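Local coordinates for protein 5,10-methylenetetrahydrofolate dehydrogenase (Bombyx mori, PDB 5ZF1) that probably oxidises 5,10-methylenetetrahydrofolate in one-carbon folate metabolism, using NADP+ as the electron acceptor, at residues 195-200 against 207-212. Sequence-based numbering, arbitrary orientation.
Sequences TICHRY and EAYCRN. With SO4 (sulfate ion), chain E.
One face of the Tyr209 ring carries the methyl of Thr195: CG2 sits nearly over the ring centre, 3.8 Å from the centroid and 12° off the normal, a CH-pi contact. Cys197 SG reaches the same ring obliquely, 4.0 Å from Tyr209 CD2, in a sulfur-aromatic contact. The Tyr200 ring takes Arg199 CG over one face. At the edge of the imidazole, His198 ND1 accepts a hydrogen bond from Tyr200 N near the ring plane (3.1 Å), tying the ring to the turn. Arg199 bends at chi3 (57°), bringing its guanidinium edge to a sulfate, probably from the crystallisation liquor. Arg199 NE donates to sulfate O4 at 2.9 Å and Arg199 NH2 to sulfate O3 at 3.0 Å, and the backbone N of Arg199 also donates to O4; Arg166 N and Thr220 OG1 hydrogen-bond the sulfate as well.

Thr195 and Cys197, alternate residues of strand 193-197, turn toward helix 203-211. Rotation of Thr195 that swings OG1 beside the backbone N (chi1 -58°) leaves CG2 directed at the ring. Thr195 OG1 hydrogen-bonds Thr195 OG1 of the second subunit, Val162 of the adjacent strand 160-164 touches Tyr209 and Cys197, and Asn160 of the second subunit packs on the tyrosine. Replacing Tyr209 by an alanine is likely to leave the Thr195 methyl and the Cys197 sulfur without their aromatic partner and open a gap between strand and helix.

Strand 193-197 is an outermost strand of the Rossmann-type sheet within its chain, and the sheet continues antiparallel into the second subunit. Apolar and aromatic contacts thus join helix to strand in a buried layer beside the dimer interface, while the following turn offers N-H donors suited to an anion, consistent with a phosphate-binding role in an NADP-dependent enzyme.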
ATOM      1  N   THR B 195      -5.228  12.484   3.130  1.00 14.12           N
ATOM      2  CA  THR B 195      -4.940  12.994   1.788  1.00 16.54           C
ATOM      3  C   THR B 195      -3.450  12.857   1.565  1.00 15.91           C
ATOM      4  O   THR B 195      -2.661  13.275   2.413  1.00 14.01           O
ATOM      5  CB  THR B 195      -5.339  14.464   1.653  1.00 18.64           C
ATOM      6  OG1 THR B 195      -6.730  14.615   1.956  1.00 17.90           O
ATOM      7  CG2 THR B 195      -5.025  14.976   0.215  1.00 18.41           C
ATOM      8  N   ILE B 196      -3.064  12.263   0.434  1.00 14.70           N
ATOM      9  CA  ILE B 196      -1.670  12.130   0.044  1.00 13.80           C
ATOM     10  C   ILE B 196      -1.390  13.258  -0.937  1.00 15.72           C
ATOM     11  O   ILE B 196      -1.952  13.273  -2.034  1.00 15.16           O
ATOM     12  CB  ILE B 196      -1.399  10.774  -0.616  1.00 13.07           C
ATOM     13  CG1 ILE B 196      -1.695   9.634   0.379  1.00 18.86           C
ATOM     14  CG2 ILE B 196       0.038  10.695  -1.070  1.00 17.02           C
ATOM     15  CD1 ILE B 196      -1.963   8.316  -0.319  1.00 17.81           C
ATOM     16  N   CYS B 197      -0.567  14.208  -0.516  1.00 12.91           N
ATOM     17  CA  CYS B 197      -0.062  15.259  -1.386  1.00 15.03           C
ATOM     18  C   CYS B 197       1.380  14.936  -1.738  1.00 14.25           C
ATOM     19  O   CYS B 197       2.059  14.191  -1.030  1.00 15.50           O
ATOM     20  CB  CYS B 197      -0.145  16.627  -0.704  1.00 15.51           C
ATOM     21  SG  CYS B 197      -1.830  17.197  -0.367  1.00 19.41           S
ATOM     22  N   HIS B 198       1.848  15.499  -2.849  1.00 15.32           N
ATOM     23  CA  HIS B 198       3.170  15.112  -3.336  1.00 14.43           C
ATOM     24  C   HIS B 198       3.701  16.198  -4.263  1.00 15.51           C
ATOM     25  O   HIS B 198       3.136  17.291  -4.362  1.00 14.39           O
ATOM     26  CB  HIS B 198       3.135  13.756  -4.051  1.00 14.07           C
ATOM     27  CG  HIS B 198       2.079  13.649  -5.109  1.00 13.77           C
ATOM     28  ND1 HIS B 198       2.132  14.347  -6.304  1.00 14.97           N
ATOM     29  CD2 HIS B 198       0.940  12.914  -5.151  1.00 13.28           C
ATOM     30  CE1 HIS B 198       1.067  14.043  -7.031  1.00 14.13           C
ATOM     31  NE2 HIS B 198       0.323  13.188  -6.346  1.00 15.60           N
ATOM     32  N   ARG B 199       4.795  15.872  -4.954  1.00 16.39           N
ATOM     33  CA  ARG B 199       5.545  16.859  -5.723  1.00 15.83           C
ATOM     34  C   ARG B 199       4.700  17.524  -6.794  1.00 16.83           C
ATOM     35  O   ARG B 199       4.986  18.665  -7.166  1.00 17.78           O
ATOM     36  CB  ARG B 199       6.776  16.208  -6.360  1.00 12.44           C
ATOM     37  CG  ARG B 199       6.457  15.136  -7.386  1.00 19.79           C
ATOM     38  CD  ARG B 199       7.699  14.343  -7.786  1.00 19.78           C
ATOM     39  NE  ARG B 199       8.343  13.727  -6.628  1.00 18.44           N
ATOM     40  CZ  ARG B 199       9.494  13.056  -6.667  1.00 25.39           C
ATOM     41  NH1 ARG B 199      10.141  12.900  -7.822  1.00 21.41           N
ATOM     42  NH2 ARG B 199      10.003  12.534  -5.551  1.00 22.46           N
ATOM     43  N   TYR B 200       3.649  16.866  -7.280  1.00 15.34           N
ATOM     44  CA  TYR B 200       2.841  17.444  -8.348  1.00 15.59           C
ATOM     45  C   TYR B 200       1.504  18.013  -7.869  1.00 16.08           C
ATOM     46  O   TYR B 200       0.707  18.462  -8.691  1.00 16.09           O
ATOM     47  CB  TYR B 200       2.610  16.402  -9.447  1.00 15.79           C
ATOM     48  CG  TYR B 200       3.885  15.908 -10.114  1.00 15.22           C
ATOM     49  CD1 TYR B 200       4.810  16.803 -10.651  1.00 17.25           C
ATOM     50  CD2 TYR B 200       4.140  14.538 -10.237  1.00 15.15           C
ATOM     51  CE1 TYR B 200       5.955  16.341 -11.265  1.00 14.71           C
ATOM     52  CE2 TYR B 200       5.307  14.062 -10.865  1.00 16.34           C
ATOM     53  CZ  TYR B 200       6.202  14.979 -11.365  1.00 15.89           C
ATOM     54  OH  TYR B 200       7.359  14.548 -12.004  1.00 17.29           O
ATOM     55  N   GLU B 207      -2.376  24.075  -0.161  1.00 19.07           N
ATOM     56  CA  GLU B 207      -2.703  24.998   0.918  1.00 21.03           C
ATOM     57  C   GLU B 207      -4.134  24.797   1.403  1.00 17.44           C
ATOM     58  O   GLU B 207      -4.394  24.826   2.612  1.00 21.62           O
ATOM     59  CB  GLU B 207      -2.469  26.435   0.455  1.00 22.45           C
ATOM     60  CG  GLU B 207      -0.996  26.735   0.212  1.00 21.79           C
ATOM     61  CD  GLU B 207      -0.764  28.163  -0.236  1.00 36.24           C
ATOM     62  OE1 GLU B 207      -1.757  28.905  -0.397  1.00 39.53           O
ATOM     63  OE2 GLU B 207       0.410  28.531  -0.450  1.00 40.18           O
ATOM     64  N   ALA B 208      -5.070  24.568   0.480  1.00 20.16           N
ATOM     65  CA  ALA B 208      -6.456  24.303   0.873  1.00 19.30           C
ATOM     66  C   ALA B 208      -6.569  23.008   1.683  1.00 20.78           C
ATOM     67  O   ALA B 208      -7.284  22.951   2.692  1.00 20.90           O
ATOM     68  CB  ALA B 208      -7.349  24.237  -0.369  1.00 19.22           C
ATOM     69  N   TYR B 209      -5.886  21.945   1.253  1.00 17.85           N
ATOM     70  CA  TYR B 209      -5.937  20.716   2.050  1.00 16.70           C
ATOM     71  C   TYR B 209      -5.364  20.936   3.446  1.00 19.40           C
ATOM     72  O   TYR B 209      -5.897  20.406   4.435  1.00 17.71           O
ATOM     73  CB  TYR B 209      -5.174  19.602   1.351  1.00 16.87           C
ATOM     74  CG  TYR B 209      -5.875  18.929   0.182  1.00 17.41           C
ATOM     75  CD1 TYR B 209      -7.032  18.191   0.355  1.00 19.41           C
ATOM     76  CD2 TYR B 209      -5.323  19.006  -1.107  1.00 17.71           C
ATOM     77  CE1 TYR B 209      -7.633  17.544  -0.712  1.00 20.45           C
ATOM     78  CE2 TYR B 209      -5.910  18.369  -2.174  1.00 19.05           C
ATOM     79  CZ  TYR B 209      -7.063  17.650  -1.977  1.00 23.62           C
ATOM     80  OH  TYR B 209      -7.634  17.012  -3.033  1.00 21.91           O
ATOM     81  N   CYS B 210      -4.262  21.691   3.541  1.00 19.79           N
ATOM     82  CA  CYS B 210      -3.618  21.897   4.830  1.00 19.44           C
ATOM     83  C   CYS B 210      -4.502  22.716   5.750  1.00 18.91           C
ATOM     84  O   CYS B 210      -4.582  22.426   6.951  1.00 20.89           O
ATOM     85  CB  CYS B 210      -2.264  22.570   4.649  1.00 19.61           C
ATOM     86  SG  CYS B 210      -0.975  21.489   4.011  1.00 19.04           S
ATOM     87  N   ARG B 211      -5.208  23.713   5.198  1.00 18.59           N
ATOM     88  CA  ARG B 211      -6.052  24.564   6.033  1.00 20.24           C
ATOM     89  C   ARG B 211      -7.193  23.794   6.649  1.00 25.09           C
ATOM     90  O   ARG B 211      -7.731  24.220   7.678  1.00 22.40           O
ATOM     91  CB  ARG B 211      -6.633  25.721   5.220  1.00 25.65           C
ATOM     92  CG  ARG B 211      -5.652  26.782   4.867  1.00 25.47           C
ATOM     93  CD  ARG B 211      -6.387  28.035   4.335  1.00 32.39           C
ATOM     94  NE  ARG B 211      -7.295  27.743   3.221  1.00 28.60           N
ATOM     95  CZ  ARG B 211      -6.951  27.814   1.937  1.00 37.57           C
ATOM     96  NH1 ARG B 211      -5.714  28.158   1.598  1.00 27.72           N
ATOM     97  NH2 ARG B 211      -7.840  27.539   0.990  1.00 38.22           N
ATOM     98  N   ASN B 212      -7.600  22.688   6.031  1.00 21.73           N
ATOM     99  CA  ASN B 212      -8.691  21.892   6.561  1.00 21.97           C
ATOM    100  C   ASN B 212      -8.206  20.676   7.338  1.00 16.33           C
ATOM    101  O   ASN B 212      -9.029  19.846   7.740  1.00 20.99           O
ATOM    102  CB  ASN B 212      -9.616  21.464   5.424  1.00 26.72           C
ATOM    103  CG  ASN B 212     -10.298  22.649   4.766  1.00 36.91           C
ATOM    104  OD1 ASN B 212     -10.040  22.966   3.603  1.00 42.45           O
ATOM    105  ND2 ASN B 212     -11.133  23.343   5.530  1.00 35.36           N
TER
HETATM  106  S   SO4 E 401       7.197  13.582  -3.048  1.00 19.71           S
HETATM  107  O1  SO4 E 401       7.169  12.255  -2.433  1.00 18.04           O
HETATM  108  O2  SO4 E 401       6.623  14.659  -2.267  1.00 21.34           O
HETATM  109  O3  SO4 E 401       8.599  13.897  -3.283  1.00 24.10           O
HETATM  110  O4  SO4 E 401       6.510  13.545  -4.349  1.00 18.92           O